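Side-chain contact in acetylxylan esterase / glucomannan deacetylase (Cellvibrio japonicus, PDB 2W9X), which removes acetyl groups from plant cell wall polysaccharides, acting on acetylated xylan and, with a large preference, on glucomannan: residues P182-A185 against K186-A190. Residues are numbered along the deposited sequence; the frame is centred on the assembly and turned at random.
Sequences PLTA and KAFDA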
ATOM      1  N   PRO B 182      16.893  -9.236   7.792  1.00 38.19           N
ATOM      2  CA  PRO B 182      17.820 -10.177   7.122  1.00 38.55           C
ATOM      3  C   PRO B 182      17.126 -11.394   6.509  1.00 39.09           C
ATOM      4  O   PRO B 182      17.491 -11.801   5.406  1.00 38.96           O
ATOM      5  CB  PRO B 182      18.777 -10.576   8.246  1.00 38.08           C
ATOM      6  CG  PRO B 182      18.834  -9.343   9.078  1.00 37.60           C
ATOM      7  CD  PRO B 182      17.360  -8.933   9.158  1.00 38.02           C
ATOM      8  N   LEU B 183      16.124 -11.950   7.196  1.00 39.61           N
ATOM      9  CA  LEU B 183      15.387 -13.110   6.677  1.00 40.08           C
ATOM     10  C   LEU B 183      14.629 -12.769   5.398  1.00 40.07           C
ATOM     11  O   LEU B 183      14.626 -13.560   4.452  1.00 40.61           O
ATOM     12  CB  LEU B 183      14.407 -13.681   7.712  1.00 40.22           C
ATOM     13  CG  LEU B 183      14.873 -14.251   9.049  1.00 40.20           C
ATOM     14  CD1 LEU B 183      13.640 -14.733   9.814  1.00 39.64           C
ATOM     15  CD2 LEU B 183      15.945 -15.364   8.907  1.00 39.12           C
ATOM     16  N   THR B 184      13.990 -11.599   5.362  1.00 39.60           N
ATOM     17  CA  THR B 184      13.356 -11.132   4.124  1.00 38.85           C
ATOM     18  C   THR B 184      14.367 -10.946   2.974  1.00 38.80           C
ATOM     19  O   THR B 184      14.137 -11.423   1.869  1.00 39.35           O
ATOM     20  CB  THR B 184      12.496  -9.860   4.359  1.00 38.85           C
ATOM     21  OG1 THR B 184      11.546 -10.130   5.404  1.00 38.03           O
ATOM     22  CG2 THR B 184      11.732  -9.463   3.112  1.00 36.89           C
ATOM     23  N   ALA B 185      15.473 -10.258   3.230  1.00 38.24           N
ATOM     24  CA  ALA B 185      16.477 -10.019   2.194  1.00 38.38           C
ATOM     25  C   ALA B 185      17.029 -11.337   1.607  1.00 38.30           C
ATOM     26  O   ALA B 185      17.230 -11.463   0.401  1.00 37.82           O
ATOM     27  CB  ALA B 185      17.589  -9.187   2.749  1.00 37.15           C
ATOM     28  N   LYS B 186      17.242 -12.327   2.470  1.00 39.11           N
ATOM     29  CA  LYS B 186      17.815 -13.613   2.045  1.00 39.32           C
ATOM     30  C   LYS B 186      16.900 -14.430   1.127  1.00 39.79           C
ATOM     31  O   LYS B 186      17.390 -15.152   0.241  1.00 39.45           O
ATOM     32  CB  LYS B 186      18.290 -14.413   3.259  1.00 39.31           C
ATOM     33  CG  LYS B 186      19.598 -13.837   3.840  1.00 40.13           C
ATOM     34  CD  LYS B 186      20.035 -14.556   5.103  1.00 40.39           C
ATOM     35  CE  LYS B 186      21.389 -14.056   5.557  1.00 38.79           C
ATOM     36  NZ  LYS B 186      21.837 -14.767   6.798  1.00 36.47           N
ATOM     37  N   ALA B 187      15.582 -14.285   1.305  1.00 39.50           N
ATOM     38  CA  ALA B 187      14.607 -14.953   0.429  1.00 40.06           C
ATOM     39  C   ALA B 187      14.666 -14.416  -1.006  1.00 40.28           C
ATOM     40  O   ALA B 187      14.260 -15.099  -1.948  1.00 40.24           O
ATOM     41  CB  ALA B 187      13.185 -14.837   0.992  1.00 39.50           C
ATOM     42  N   PHE B 188      15.181 -13.199  -1.170  1.00 40.59           N
ATOM     43  CA  PHE B 188      15.292 -12.585  -2.491  1.00 40.51           C
ATOM     44  C   PHE B 188      16.748 -12.465  -2.965  1.00 40.74           C
ATOM     45  O   PHE B 188      17.002 -11.906  -4.029  1.00 41.45           O
ATOM     46  CB  PHE B 188      14.614 -11.204  -2.499  1.00 40.16           C
ATOM     47  CG  PHE B 188      13.124 -11.251  -2.288  1.00 39.54           C
ATOM     48  CD1 PHE B 188      12.265 -11.566  -3.343  1.00 39.57           C
ATOM     49  CD2 PHE B 188      12.570 -10.967  -1.033  1.00 39.70           C
ATOM     50  CE1 PHE B 188      10.867 -11.619  -3.153  1.00 38.96           C
ATOM     51  CE2 PHE B 188      11.175 -11.015  -0.830  1.00 38.77           C
ATOM     52  CZ  PHE B 188      10.320 -11.337  -1.891  1.00 38.79           C
ATOM     53  N   ASP B 189      17.685 -12.996  -2.176  1.00 40.19           N
ATOM     54  CA  ASP B 189      19.123 -12.812  -2.391  1.00 40.45           C
ATOM     55  C   ASP B 189      19.499 -11.344  -2.628  1.00 40.12           C
ATOM     56  O   ASP B 189      20.201 -11.010  -3.586  1.00 39.53           O
ATOM     57  CB  ASP B 189      19.649 -13.715  -3.524  1.00 40.19           C
ATOM     58  CG  ASP B 189      21.164 -13.729  -3.606  1.00 41.11           C
ATOM     59  OD1 ASP B 189      21.830 -13.569  -2.553  1.00 41.05           O
ATOM     60  OD2 ASP B 189      21.689 -13.893  -4.733  1.00 41.34           O
ATOM     61  N   ALA B 190      19.019 -10.481  -1.738  1.00 39.50           N
ATOM     62  CA  ALA B 190      19.329  -9.052  -1.803  1.00 39.07           C
ATOM     63  C   ALA B 190      20.327  -8.679  -0.736  1.00 38.39           C
ATOM     64  O   ALA B 190      20.358  -9.270   0.338  1.00 37.59           O
ATOM     65  CB  ALA B 190      18.061  -8.222  -1.630  1.00 38.66           C
TER
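The carbonyl oxygen A185 O accepts two backbone hydrogen bonds where helix 180-187 ends: F188 N lies 3.1 Å from A185 O, and A190 N lies 3.0 Å from A185 O. The two donors approach from opposite faces of the carbonyl plane, and the A190 bond is nearly straight at the hydrogen (178°). The A190 N to A185 O bond (six-to-one), the weak D189 N to K186 O bond (five-to-two) and the positive phi of D189 (48°) make this a Schellman motif. The chain then turns into strand 191-196, an edge strand of the parallel sheet in the SGNH-hydrolase (GDSL-type) domain.

One turn earlier the pattern is still alpha-helical, K186 N donating to P182 O at 3.0 Å. The same oxygen touches the lysine's aliphatic chain, with K186 CG 3.3 Å from P182 O. Because K186 CG sits beside the backbone N (chi1 -74°) and the chain is extended beyond it, the methylenes run back alongside P182 O and then lead away to the salt bridge of K186 NZ with E112. A187 N makes two weak bonds, to L183 O four residues back and to T184 O three back.

F188 presents a ring edge to T184 O, CD2 lying 3.3 Å from T184 O with the oxygen near the ring plane. The same ring also meets L353 of helix 339-354 and W360. On the strand side, A185 and A190 both pack on I145 of strand 144-149, and A185 CB comes within 3.7 Å of A190 O.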